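Local coordinates for protein fanconi-associated nuclease 1 homolog (Pseudomonas aeruginosa, PDB 5Y7Q) that is a bacterial homolog of Fanconi-associated nuclease 1 that carries a VRR-NUC domain and binds DNA in this structure, at residues L258-G267 and R279-C290; E291-Q300 and R314-R324. All blocks are in the same frame, centred on the assembly; numbering follows the deposited sequence.

Contact 1: residues L258-G267 and R279-C290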
loop_
_atom_site.group_PDB
_atom_site.type_symbol
_atom_site.label_atom_id
_atom_site.label_comp_id
_atom_site.label_asym_id
_atom_site.label_seq_id
_atom_site.Cartn_x
_atom_site.Cartn_y
_atom_site.Cartn_z
ATOM N N LEU A 258 -1.752 -22.230 9.398
ATOM C CA LEU A 258 -2.752 -22.061 8.359
ATOM C C LEU A 258 -3.916 -23.025 8.479
ATOM O O LEU A 258 -4.912 -22.813 7.793
ATOM C CB LEU A 258 -2.139 -22.236 6.973
ATOM C CG LEU A 258 -1.061 -21.243 6.585
ATOM C CD1 LEU A 258 -0.488 -21.729 5.302
ATOM C CD2 LEU A 258 -1.634 -19.847 6.435
ATOM N N GLU A 259 -3.821 -24.086 9.284
ATOM C CA GLU A 259 -4.914 -25.053 9.330
ATOM C C GLU A 259 -6.204 -24.382 9.787
ATOM O O GLU A 259 -7.229 -24.413 9.087
ATOM C CB GLU A 259 -4.550 -26.229 10.239
ATOM C CG GLU A 259 -5.665 -27.290 10.370
ATOM C CD GLU A 259 -5.288 -28.491 11.267
ATOM O OE1 GLU A 259 -4.627 -29.428 10.766
ATOM O OE2 GLU A 259 -5.662 -28.503 12.467
ATOM N N GLU A 260 -6.157 -23.719 10.942
ATOM C CA GLU A 260 -7.340 -23.022 11.435
ATOM C C GLU A 260 -7.560 -21.695 10.716
ATOM O O GLU A 260 -8.708 -21.243 10.590
ATOM C CB GLU A 260 -7.244 -22.822 12.955
ATOM C CG GLU A 260 -5.954 -22.178 13.462
ATOM C CD GLU A 260 -5.828 -22.191 14.998
ATOM O OE1 GLU A 260 -5.490 -23.254 15.570
ATOM O OE2 GLU A 260 -6.056 -21.133 15.632
ATOM N N LEU A 261 -6.490 -21.072 10.217
ATOM C CA LEU A 261 -6.657 -19.893 9.372
ATOM C C LEU A 261 -7.548 -20.205 8.179
ATOM O O LEU A 261 -8.533 -19.501 7.927
ATOM C CB LEU A 261 -5.299 -19.380 8.901
ATOM C CG LEU A 261 -4.501 -18.552 9.899
ATOM C CD1 LEU A 261 -3.258 -18.015 9.227
ATOM C CD2 LEU A 261 -5.341 -17.423 10.452
ATOM N N LEU A 262 -7.228 -21.281 7.450
ATOM C CA LEU A 262 -7.974 -21.656 6.253
ATOM C C LEU A 262 -9.370 -22.132 6.600
ATOM O O LEU A 262 -10.324 -21.832 5.869
ATOM C CB LEU A 262 -7.244 -22.752 5.477
ATOM C CG LEU A 262 -5.917 -22.394 4.832
ATOM C CD1 LEU A 262 -5.261 -23.669 4.323
ATOM C CD2 LEU A 262 -6.125 -21.341 3.731
ATOM N N ALA A 263 -9.497 -22.914 7.685
ATOM C CA ALA A 263 -10.826 -23.276 8.178
ATOM C C ALA A 263 -11.708 -22.041 8.360
ATOM O O ALA A 263 -12.902 -22.073 8.032
ATOM C CB ALA A 263 -10.718 -24.053 9.496
ATOM N N GLY A 264 -11.127 -20.938 8.858
ATOM C CA GLY A 264 -11.911 -19.745 9.155
ATOM C C GLY A 264 -12.302 -18.916 7.950
ATOM O O GLY A 264 -13.386 -18.319 7.935
ATOM N N LEU A 265 -11.436 -18.858 6.938
ATOM C CA LEU A 265 -11.754 -18.174 5.695
ATOM C C LEU A 265 -12.973 -18.793 5.019
ATOM O O LEU A 265 -13.276 -19.978 5.207
ATOM C CB LEU A 265 -10.585 -18.243 4.731
ATOM C CG LEU A 265 -9.571 -17.135 4.879
ATOM C CD1 LEU A 265 -8.858 -16.961 3.556
ATOM C CD2 LEU A 265 -10.288 -15.885 5.271
ATOM N N PRO A 266 -13.699 -18.011 4.232
ATOM C CA PRO A 266 -14.707 -18.610 3.358
ATOM C C PRO A 266 -14.021 -19.316 2.202
ATOM O O PRO A 266 -13.001 -18.853 1.685
ATOM C CB PRO A 266 -15.531 -17.408 2.887
ATOM C CG PRO A 266 -14.604 -16.241 3.039
ATOM C CD PRO A 266 -13.730 -16.541 4.207
ATOM N N GLY A 267 -14.552 -20.479 1.845
ATOM C CA GLY A 267 -14.117 -21.178 0.656
ATOM C C GLY A 267 -14.751 -20.619 -0.603
ATOM O O GLY A 267 -14.076 -20.443 -1.622
ATOM N N ARG A 279 -9.735 -11.031 -0.259
ATOM C CA ARG A 279 -9.643 -12.452 0.067
ATOM C C ARG A 279 -8.568 -13.126 -0.758
ATOM O O ARG A 279 -7.727 -13.878 -0.238
ATOM C CB ARG A 279 -10.964 -13.154 -0.198
ATOM C CG ARG A 279 -10.811 -14.650 -0.127
ATOM C CD ARG A 279 -12.136 -15.349 -0.115
ATOM N NE ARG A 279 -12.460 -15.807 -1.455
ATOM C CZ ARG A 279 -12.183 -17.030 -1.892
ATOM N NH1 ARG A 279 -12.505 -17.376 -3.136
ATOM N NH2 ARG A 279 -11.592 -17.905 -1.078
ATOM N N VAL A 280 -8.595 -12.860 -2.057
ATOM C CA VAL A 280 -7.742 -13.553 -3.010
ATOM C C VAL A 280 -6.273 -13.192 -2.774
ATOM O O VAL A 280 -5.380 -14.053 -2.850
ATOM C CB VAL A 280 -8.255 -13.214 -4.427
ATOM C CG1 VAL A 280 -7.309 -12.280 -5.189
ATOM C CG2 VAL A 280 -8.656 -14.478 -5.192
ATOM N N LYS A 281 -6.008 -11.930 -2.412
ATOM C CA LYS A 281 -4.665 -11.546 -2.001
ATOM C C LYS A 281 -4.228 -12.354 -0.788
ATOM O O LYS A 281 -3.097 -12.862 -0.734
ATOM C CB LYS A 281 -4.619 -10.042 -1.706
ATOM C CG LYS A 281 -3.226 -9.525 -1.329
ATOM C CD LYS A 281 -3.213 -8.011 -1.045
ATOM C CE LYS A 281 -1.788 -7.476 -0.775
ATOM N NZ LYS A 281 -1.774 -6.076 -0.226
ATOM N N LEU A 282 -5.131 -12.515 0.180
ATOM C CA LEU A 282 -4.761 -13.205 1.410
ATOM C C LEU A 282 -4.389 -14.659 1.135
ATOM O O LEU A 282 -3.340 -15.144 1.582
ATOM C CB LEU A 282 -5.918 -13.096 2.388
ATOM C CG LEU A 282 -5.773 -13.513 3.821
ATOM C CD1 LEU A 282 -4.835 -12.575 4.487
ATOM C CD2 LEU A 282 -7.147 -13.408 4.410
ATOM N N LEU A 283 -5.237 -15.369 0.389
ATOM C CA LEU A 283 -4.873 -16.704 -0.078
ATOM C C LEU A 283 -3.486 -16.710 -0.702
ATOM O O LEU A 283 -2.658 -17.584 -0.407
ATOM C CB LEU A 283 -5.889 -17.205 -1.097
ATOM C CG LEU A 283 -7.197 -17.623 -0.460
ATOM C CD1 LEU A 283 -8.138 -18.080 -1.555
ATOM C CD2 LEU A 283 -6.943 -18.729 0.538
ATOM N N PHE A 284 -3.220 -15.736 -1.578
ATOM C CA PHE A 284 -1.912 -15.653 -2.222
ATOM C C PHE A 284 -0.788 -15.693 -1.185
ATOM O O PHE A 284 0.090 -16.565 -1.234
ATOM C CB PHE A 284 -1.850 -14.378 -3.081
ATOM C CG PHE A 284 -0.697 -14.329 -4.056
ATOM C CD1 PHE A 284 -0.761 -15.007 -5.254
ATOM C CD2 PHE A 284 0.426 -13.565 -3.785
ATOM C CE1 PHE A 284 0.291 -14.953 -6.144
ATOM C CE2 PHE A 284 1.481 -13.508 -4.664
ATOM C CZ PHE A 284 1.419 -14.199 -5.843
ATOM N N GLN A 285 -0.823 -14.785 -0.203
ATOM C CA GLN A 285 0.267 -14.754 0.765
ATOM C C GLN A 285 0.359 -16.062 1.544
ATOM O O GLN A 285 1.468 -16.538 1.841
ATOM C CB GLN A 285 0.095 -13.574 1.709
ATOM C CG GLN A 285 -0.389 -12.342 0.997
ATOM C CD GLN A 285 0.339 -11.093 1.423
ATOM O OE1 GLN A 285 -0.159 -9.987 1.223
ATOM N NE2 GLN A 285 1.530 -11.257 2.014
ATOM N N PHE A 286 -0.791 -16.660 1.885
ATOM C CA PHE A 286 -0.762 -17.975 2.524
ATOM C C PHE A 286 0.076 -18.938 1.700
ATOM O O PHE A 286 0.969 -19.621 2.222
ATOM C CB PHE A 286 -2.174 -18.537 2.689
ATOM C CG PHE A 286 -2.983 -17.855 3.739
ATOM C CD1 PHE A 286 -2.442 -16.844 4.508
ATOM C CD2 PHE A 286 -4.298 -18.239 3.969
ATOM C CE1 PHE A 286 -3.195 -16.229 5.476
ATOM C CE2 PHE A 286 -5.061 -17.627 4.932
ATOM C CZ PHE A 286 -4.507 -16.618 5.690
ATOM N N ALA A 287 -0.192 -18.976 0.393
ATOM C CA ALA A 287 0.551 -19.848 -0.503
ATOM C C ALA A 287 2.041 -19.529 -0.493
ATOM O O ALA A 287 2.873 -20.440 -0.431
ATOM C CB ALA A 287 -0.013 -19.734 -1.912
ATOM N N GLN A 288 2.402 -18.243 -0.568
ATOM C CA GLN A 288 3.821 -17.896 -0.524
ATOM C C GLN A 288 4.466 -18.464 0.723
ATOM O O GLN A 288 5.526 -19.100 0.659
ATOM C CB GLN A 288 4.020 -16.385 -0.573
ATOM C CG GLN A 288 3.879 -15.798 -1.956
ATOM C CD GLN A 288 4.315 -14.347 -2.040
ATOM O OE1 GLN A 288 4.200 -13.597 -1.073
ATOM N NE2 GLN A 288 4.815 -13.942 -3.209
ATOM N N HIS A 289 3.822 -18.253 1.870
ATOM C CA HIS A 289 4.325 -18.812 3.113
ATOM C C HIS A 289 4.519 -20.319 2.982
ATOM O O HIS A 289 5.548 -20.863 3.397
ATOM C CB HIS A 289 3.365 -18.466 4.249
ATOM C CG HIS A 289 3.730 -19.086 5.561
ATOM N ND1 HIS A 289 4.860 -18.727 6.265
ATOM C CD2 HIS A 289 3.114 -20.041 6.297
ATOM C CE1 HIS A 289 4.921 -19.434 7.380
ATOM N NE2 HIS A 289 3.873 -20.238 7.425
ATOM N N CYS A 290 3.554 -21.007 2.366
ATOM C CA CYS A 290 3.670 -22.454 2.211
ATOM C C CYS A 290 4.900 -22.820 1.403
ATOM O O CYS A 290 5.671 -23.712 1.784
ATOM C CB CYS A 290 2.429 -23.015 1.533
ATOM S SG CYS A 290 1.041 -23.108 2.606
#
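Leu258 lays its CD2 methyl over one face of the Phe286 ring, a CH-pi contact 3.8 Å from CD2 to the ring centroid and 19° off the ring normal. The ring's chi2 of -2° turns its opposite face to its own helix, with Leu282 O over the rim of that face. Leu262 comes in at the edge, its CD2 lying 3.6 Å from Phe286 CD2, while Leu261 CD1 approaches the far end of the ring 4.0 Å from CZ. Equally tight is the other branch of Leu258, whose CD1 reaches the buried Cys290, 3.4 Å from SG. The result illustrates how one aromatic side chain can fill the gap between widely spaced antiparallel helices, whose segment axes come no closer than 12.1 Å, at 162°. Phe252 of helix 236-253 meets the same ring edge-to-face and extends this core. Beyond it, where the chain leaves helical geometry, Leu265 pushes CD1 against the methyls of two successive leucines, 4.0 Å from both Leu282 CD2 and Leu283 CD2, and also rests on Leu245 and Cys248.

Packing is looser at the end of the segment. Pro266 and Gly267 run past Arg279; Pro266 O lies oblique to the guanidinium, 3.2 Å from Arg279 NH2, and Gly267 is exposed. At the opposite end Leu258 CD1 meets the His289 ring at its edge, both residues being partly exposed. Such chemistry implies a joint held largely by burial and shape: the leucine methyls and the phenyl ring carry most of the contact, and its buried charged side chain, Arg279 at the end of the interface, is balanced by a salt bridge from NH1 to Glu276.

Contact 2: residues E291-Q300 and R314-R324. With nucleotides of chain D.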
loop_
_atom_site.group_PDB
_atom_site.type_symbol
_atom_site.label_atom_id
_atom_site.label_comp_id
_atom_site.label_asym_id
_atom_site.label_seq_id
_atom_site.Cartn_x
_atom_site.Cartn_y
_atom_site.Cartn_z
ATOM N N GLU A 291 5.085 -22.146 0.267
ATOM C CA GLU A 291 6.233 -22.406 -0.588
ATOM C C GLU A 291 7.527 -22.206 0.184
ATOM O O GLU A 291 8.485 -22.967 0.008
ATOM C CB GLU A 291 6.170 -21.492 -1.811
ATOM C CG GLU A 291 6.532 -22.131 -3.145
ATOM C CD GLU A 291 6.471 -21.134 -4.304
ATOM O OE1 GLU A 291 5.601 -20.224 -4.288
ATOM O OE2 GLU A 291 7.313 -21.257 -5.222
ATOM N N LYS A 292 7.562 -21.210 1.075
ATOM C CA LYS A 292 8.740 -21.022 1.914
ATOM C C LYS A 292 8.991 -22.246 2.785
ATOM O O LYS A 292 10.127 -22.723 2.895
ATOM C CB LYS A 292 8.586 -19.765 2.768
ATOM C CG LYS A 292 8.833 -18.470 1.996
ATOM C CD LYS A 292 9.566 -17.416 2.831
ATOM C CE LYS A 292 10.752 -18.002 3.617
ATOM N NZ LYS A 292 11.684 -18.882 2.822
ATOM N N GLN A 293 7.934 -22.777 3.399
ATOM C CA GLN A 293 8.002 -24.004 4.193
ATOM C C GLN A 293 8.286 -25.237 3.352
ATOM O O GLN A 293 8.376 -26.336 3.913
ATOM C CB GLN A 293 6.699 -24.212 4.973
ATOM C CG GLN A 293 6.762 -23.791 6.427
ATOM C CD GLN A 293 7.546 -22.505 6.632
ATOM O OE1 GLN A 293 8.643 -22.511 7.203
ATOM N NE2 GLN A 293 6.984 -21.395 6.166
ATOM N N ARG A 294 8.353 -25.093 2.029
ATOM C CA ARG A 294 8.547 -26.213 1.116
ATOM C C ARG A 294 7.384 -27.197 1.181
ATOM O O ARG A 294 7.544 -28.380 0.868
ATOM C CB ARG A 294 9.875 -26.933 1.368
ATOM C CG ARG A 294 11.041 -25.987 1.616
ATOM C CD ARG A 294 12.377 -26.673 1.420
ATOM N NE ARG A 294 12.908 -26.439 0.079
ATOM C CZ ARG A 294 12.778 -27.284 -0.943
ATOM N NH1 ARG A 294 12.136 -28.441 -0.789
ATOM N NH2 ARG A 294 13.304 -26.975 -2.122
ATOM N N ASP A 295 6.184 -26.717 1.529
ATOM C CA ASP A 295 4.982 -27.535 1.401
ATOM C C ASP A 295 4.366 -27.133 0.062
ATOM O O ASP A 295 3.579 -26.187 -0.040
ATOM C CB ASP A 295 4.035 -27.305 2.574
ATOM C CG ASP A 295 2.710 -28.052 2.422
ATOM O OD1 ASP A 295 1.750 -27.674 3.132
ATOM O OD2 ASP A 295 2.618 -29.006 1.606
ATOM N N PHE A 296 4.685 -27.915 -0.954
ATOM C CA PHE A 296 4.420 -27.512 -2.321
ATOM C C PHE A 296 3.015 -27.863 -2.754
ATOM O O PHE A 296 2.395 -27.121 -3.524
ATOM C CB PHE A 296 5.470 -28.131 -3.228
ATOM C CG PHE A 296 6.822 -27.553 -3.009
ATOM C CD1 PHE A 296 6.990 -26.179 -2.986
ATOM C CD2 PHE A 296 7.917 -28.362 -2.777
ATOM C CE1 PHE A 296 8.233 -25.605 -2.778
ATOM C CE2 PHE A 296 9.168 -27.802 -2.551
ATOM C CZ PHE A 296 9.322 -26.415 -2.555
ATOM N N ASP A 297 2.501 -28.986 -2.267
ATOM C CA ASP A 297 1.147 -29.359 -2.621
ATOM C C ASP A 297 0.155 -28.331 -2.085
ATOM O O ASP A 297 -0.726 -27.862 -2.816
ATOM C CB ASP A 297 0.869 -30.774 -2.115
ATOM C CG ASP A 297 1.870 -31.804 -2.675
ATOM O OD1 ASP A 297 2.548 -31.495 -3.678
ATOM O OD2 ASP A 297 1.982 -32.922 -2.121
ATOM N N LEU A 298 0.330 -27.903 -0.840
ATOM C CA LEU A 298 -0.613 -26.941 -0.288
ATOM C C LEU A 298 -0.474 -25.579 -0.958
ATOM O O LEU A 298 -1.484 -24.914 -1.220
ATOM C CB LEU A 298 -0.430 -26.834 1.222
ATOM C CG LEU A 298 -1.313 -25.830 1.959
ATOM C CD1 LEU A 298 -2.776 -25.932 1.549
ATOM C CD2 LEU A 298 -1.156 -26.059 3.451
ATOM N N ALA A 299 0.766 -25.148 -1.239
ATOM C CA ALA A 299 0.980 -23.898 -1.976
ATOM C C ALA A 299 0.263 -23.934 -3.314
ATOM O O ALA A 299 -0.485 -23.015 -3.659
ATOM C CB ALA A 299 2.472 -23.640 -2.192
ATOM N N GLN A 300 0.467 -25.009 -4.068
ATOM C CA GLN A 300 -0.256 -25.197 -5.313
ATOM C C GLN A 300 -1.768 -25.071 -5.113
ATOM O O GLN A 300 -2.437 -24.329 -5.840
ATOM C CB GLN A 300 0.108 -26.555 -5.892
ATOM C CG GLN A 300 -0.743 -26.901 -7.043
ATOM C CD GLN A 300 -1.897 -27.768 -6.674
ATOM O OE1 GLN A 300 -2.849 -27.914 -7.451
ATOM N NE2 GLN A 300 -1.830 -28.368 -5.494
ATOM N N ARG A 314 2.389 -18.983 -10.246
ATOM C CA ARG A 314 2.961 -19.532 -9.023
ATOM C C ARG A 314 2.448 -20.946 -8.749
ATOM O O ARG A 314 3.146 -21.748 -8.125
ATOM C CB ARG A 314 2.674 -18.614 -7.833
ATOM C CG ARG A 314 3.099 -17.142 -7.972
ATOM C CD ARG A 314 4.544 -16.973 -8.439
ATOM N NE ARG A 314 5.478 -17.912 -7.814
ATOM C CZ ARG A 314 6.678 -18.215 -8.309
ATOM N NH1 ARG A 314 7.102 -17.655 -9.452
ATOM N NH2 ARG A 314 7.446 -19.087 -7.663
ATOM N N ALA A 315 1.248 -21.284 -9.212
ATOM C CA ALA A 315 0.769 -22.645 -9.022
ATOM C C ALA A 315 1.505 -23.619 -9.945
ATOM O O ALA A 315 1.920 -24.702 -9.508
ATOM C CB ALA A 315 -0.748 -22.707 -9.232
ATOM N N ILE A 316 1.673 -23.264 -11.230
ATOM C CA ILE A 316 2.480 -24.109 -12.120
ATOM C C ILE A 316 3.860 -24.334 -11.516
ATOM O O ILE A 316 4.325 -25.474 -11.357
ATOM C CB ILE A 316 2.595 -23.486 -13.523
ATOM C CG1 ILE A 316 1.216 -23.293 -14.140
ATOM C CG2 ILE A 316 3.449 -24.355 -14.412
ATOM C CD1 ILE A 316 1.144 -22.160 -15.116
ATOM N N ARG A 317 4.528 -23.243 -11.149
ATOM C CA ARG A 317 5.867 -23.370 -10.599
ATOM C C ARG A 317 5.869 -24.197 -9.316
ATOM O O ARG A 317 6.814 -24.957 -9.081
ATOM C CB ARG A 317 6.465 -21.982 -10.368
ATOM C CG ARG A 317 7.843 -21.990 -9.727
ATOM C CD ARG A 317 8.871 -22.831 -10.498
ATOM N NE ARG A 317 10.136 -22.933 -9.764
ATOM C CZ ARG A 317 11.115 -23.787 -10.059
ATOM N NH1 ARG A 317 10.986 -24.619 -11.081
ATOM N NH2 ARG A 317 12.225 -23.810 -9.331
ATOM N N SER A 318 4.820 -24.098 -8.486
ATOM C CA SER A 318 4.778 -24.926 -7.282
ATOM C C SER A 318 4.631 -26.401 -7.624
ATOM O O SER A 318 5.311 -27.245 -7.031
ATOM C CB SER A 318 3.646 -24.494 -6.356
ATOM O OG SER A 318 3.970 -23.295 -5.684
ATOM N N LEU A 319 3.745 -26.739 -8.566
ATOM C CA LEU A 319 3.638 -28.133 -8.980
ATOM C C LEU A 319 4.984 -28.646 -9.465
ATOM O O LEU A 319 5.442 -29.722 -9.045
ATOM C CB LEU A 319 2.566 -28.294 -10.053
ATOM C CG LEU A 319 1.105 -28.203 -9.594
ATOM C CD1 LEU A 319 0.164 -27.752 -10.707
ATOM C CD2 LEU A 319 0.622 -29.518 -8.961
ATOM N N GLU A 320 5.658 -27.865 -10.320
ATOM C CA GLU A 320 6.983 -28.273 -10.777
ATOM C C GLU A 320 7.912 -28.546 -9.591
ATOM O O GLU A 320 8.570 -29.590 -9.533
ATOM C CB GLU A 320 7.578 -27.219 -11.715
ATOM C CG GLU A 320 8.783 -27.719 -12.500
ATOM C CD GLU A 320 9.567 -26.600 -13.188
ATOM O OE1 GLU A 320 10.435 -26.908 -14.046
ATOM O OE2 GLU A 320 9.333 -25.416 -12.865
ATOM N N ARG A 321 7.961 -27.624 -8.621
ATOM C CA ARG A 321 8.796 -27.842 -7.445
ATOM C C ARG A 321 8.362 -29.088 -6.672
ATOM O O ARG A 321 9.207 -29.797 -6.115
ATOM C CB ARG A 321 8.778 -26.595 -6.546
ATOM C CG ARG A 321 10.045 -25.750 -6.625
ATOM C CD ARG A 321 9.872 -24.247 -6.316
ATOM N NE ARG A 321 10.130 -23.840 -4.924
ATOM C CZ ARG A 321 11.269 -24.027 -4.244
ATOM N NH1 ARG A 321 12.312 -24.668 -4.778
ATOM N NH2 ARG A 321 11.360 -23.582 -2.995
ATOM N N GLY A 322 7.066 -29.397 -6.652
ATOM C CA GLY A 322 6.611 -30.589 -5.963
ATOM C C GLY A 322 6.761 -31.872 -6.741
ATOM O O GLY A 322 6.150 -32.889 -6.393
ATOM N N GLU A 323 7.551 -31.828 -7.815
ATOM C CA GLU A 323 7.742 -32.943 -8.738
ATOM C C GLU A 323 6.419 -33.428 -9.338
ATOM O O GLU A 323 6.303 -34.579 -9.752
ATOM C CB GLU A 323 8.509 -34.084 -8.061
ATOM C CG GLU A 323 9.939 -33.658 -7.646
ATOM C CD GLU A 323 10.757 -34.761 -6.966
ATOM O OE1 GLU A 323 10.233 -35.891 -6.780
ATOM O OE2 GLU A 323 11.932 -34.491 -6.618
ATOM N N ARG A 324 5.412 -32.558 -9.439
ATOM C CA ARG A 324 4.182 -32.935 -10.132
ATOM C C ARG A 324 4.256 -32.286 -11.510
ATOM O O ARG A 324 3.726 -31.197 -11.751
ATOM C CB ARG A 324 2.951 -32.492 -9.330
ATOM C CG ARG A 324 2.914 -33.100 -7.903
ATOM C CD ARG A 324 1.937 -32.431 -6.915
ATOM N NE ARG A 324 0.526 -32.577 -7.281
ATOM C CZ ARG A 324 -0.490 -32.084 -6.570
ATOM N NH1 ARG A 324 -0.248 -31.414 -5.444
ATOM N NH2 ARG A 324 -1.750 -32.256 -6.981
ATOM P P DA D 3 12.215 -20.162 -7.770
ATOM O OP1 DA D 3 11.184 -21.200 -7.582
ATOM O OP2 DA D 3 11.755 -18.818 -8.178
ATOM O "O5'" DA D 3 13.094 -20.016 -6.432
ATOM C "C5'" DA D 3 13.748 -21.165 -5.884
ATOM C "C4'" DA D 3 14.407 -20.880 -4.539
ATOM O "O4'" DA D 3 15.354 -19.807 -4.662
ATOM C "C3'" DA D 3 13.490 -20.435 -3.426
ATOM O "O3'" DA D 3 14.145 -20.700 -2.197
ATOM C "C2'" DA D 3 13.392 -18.934 -3.694
ATOM C "C1'" DA D 3 14.836 -18.635 -4.051
ATOM N N9 DA D 3 15.037 -17.579 -5.011
ATOM C C8 DA D 3 14.443 -17.442 -6.234
ATOM N N7 DA D 3 14.886 -16.418 -6.919
ATOM C C5 DA D 3 15.861 -15.869 -6.099
ATOM C C6 DA D 3 16.710 -14.762 -6.246
ATOM N N6 DA D 3 16.707 -13.984 -7.330
ATOM N N1 DA D 3 17.569 -14.487 -5.232
ATOM C C2 DA D 3 17.566 -15.276 -4.151
ATOM N N3 DA D 3 16.813 -16.342 -3.901
ATOM C C4 DA D 3 15.976 -16.587 -4.929
ATOM P P DT D 4 13.481 -20.260 -0.809
ATOM O OP1 DT D 4 14.146 -21.007 0.276
ATOM O OP2 DT D 4 12.010 -20.336 -0.967
ATOM O "O5'" DT D 4 13.889 -18.736 -0.663
ATOM C "C5'" DT D 4 13.099 -17.907 0.116
ATOM C "C4'" DT D 4 13.861 -16.678 0.508
ATOM O "O4'" DT D 4 14.407 -16.076 -0.694
ATOM C "C3'" DT D 4 12.999 -15.592 1.141
ATOM O "O3'" DT D 4 13.824 -14.711 1.905
ATOM C "C2'" DT D 4 12.489 -14.897 -0.105
ATOM C "C1'" DT D 4 13.802 -14.816 -0.860
ATOM N N1 DT D 4 13.681 -14.519 -2.288
ATOM C C2 DT D 4 14.559 -13.618 -2.820
ATOM O O2 DT D 4 15.422 -13.070 -2.160
ATOM N N3 DT D 4 14.400 -13.359 -4.148
ATOM C C4 DT D 4 13.461 -13.923 -4.998
ATOM O O4 DT D 4 13.403 -13.630 -6.196
ATOM C C5 DT D 4 12.562 -14.869 -4.366
ATOM C C6 DT D 4 12.703 -15.125 -3.054
ATOM P P DA D 2 13.117 -19.266 -14.115
ATOM O OP1 DA D 2 11.766 -19.868 -14.080
ATOM O OP2 DA D 2 13.218 -17.826 -14.426
ATOM O "O5'" DA D 2 13.841 -19.499 -12.706
ATOM C "C5'" DA D 2 14.350 -20.793 -12.350
ATOM C "C4'" DA D 2 14.574 -20.868 -10.861
ATOM O "O4'" DA D 2 15.825 -20.207 -10.534
ATOM C "C3'" DA D 2 13.498 -20.142 -10.050
ATOM O "O3'" DA D 2 13.243 -20.801 -8.834
ATOM C "C2'" DA D 2 14.129 -18.793 -9.802
ATOM C "C1'" DA D 2 15.568 -19.178 -9.600
ATOM N N9 DA D 2 16.428 -18.048 -9.852
ATOM C C8 DA D 2 16.402 -17.222 -10.940
ATOM N N7 DA D 2 17.262 -16.241 -10.873
ATOM C C5 DA D 2 17.869 -16.424 -9.645
ATOM C C6 DA D 2 18.877 -15.719 -8.978
ATOM N N6 DA D 2 19.471 -14.641 -9.483
ATOM N N1 DA D 2 19.255 -16.167 -7.769
ATOM C C2 DA D 2 18.660 -17.254 -7.265
ATOM N N3 DA D 2 17.701 -18.000 -7.798
ATOM C C4 DA D 2 17.351 -17.525 -8.999
#
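The Phe296 ring has Arg321 CB over the centre of one face, a CH-pi contact 3.9 Å from CB to the centroid; Arg294 O lies over the rim of the other face, and Glu291 CG meets the edge. The CE1-CZ side of Phe296 in turn lies over one face of the Arg321 guanidinium, toward its rim, with NE 3.4 Å from Phe296 CE1 and the two planes 67° apart, therefore not stacked. Over the guanidinium's other face are C5' and C3' of DA3 of chain D. At its edge stands Glu291, in a long salt bridge of 3.8 Å from OE2 to Arg321 NE. The same oxygen accepts Arg314 NH2 at 3.3 Å through its syn lone pair, carboxylate and guanidinium nearly coplanar; bends at chi2 (-50°) and chi3 (-41°) bring Arg314 there. Glu291 OE1 is held by Tyr303, so the carboxylate is fixed from both oxygens. Arg317 faces the DNA, its NE bonded to OP1 of DA3 of chain D at 3.0 Å, with NH1 bridged to Glu320.

Ser318 fits as a knob into a hole formed by Glu291, Phe296, Ala299 and Gln300, its OG turned back to Arg314 O at 3.0 Å. Farther out, Asp297 OD1 receives a weak bond from Arg324 NH1, while Glu327 takes Arg324 NH2. A Schellman motif with Glu323 ends the helix. Segments 296-300 and 314-321 run antiparallel, with helix 273-292 behind the first through Cys290 and helices 325-337 and 342-358 packed on the second through Leu319 and Ile316.

The two contacts follow each other along the chain, contact 1 closing before contact 2 opens, with centres about 15 Å apart on the same side of the chain's centre. Helix 273-292 serves both: its body packs in contact 1, and its last turn supplies the first residues of contact 2. At the junction Cys290 O is probably hydrogen-bonded to Asp295 N, and Cys290 CB packs on Ala299 CB 3.8 Å away. Helices 258-264, 273-292, 296-304 and 311-321 pack one after another in chain order. The apolar portion, contact 1, comes within about 7 Å of the DNA at the nearest atoms, whereas contact 2 presents arginines directly to the backbone of chain D.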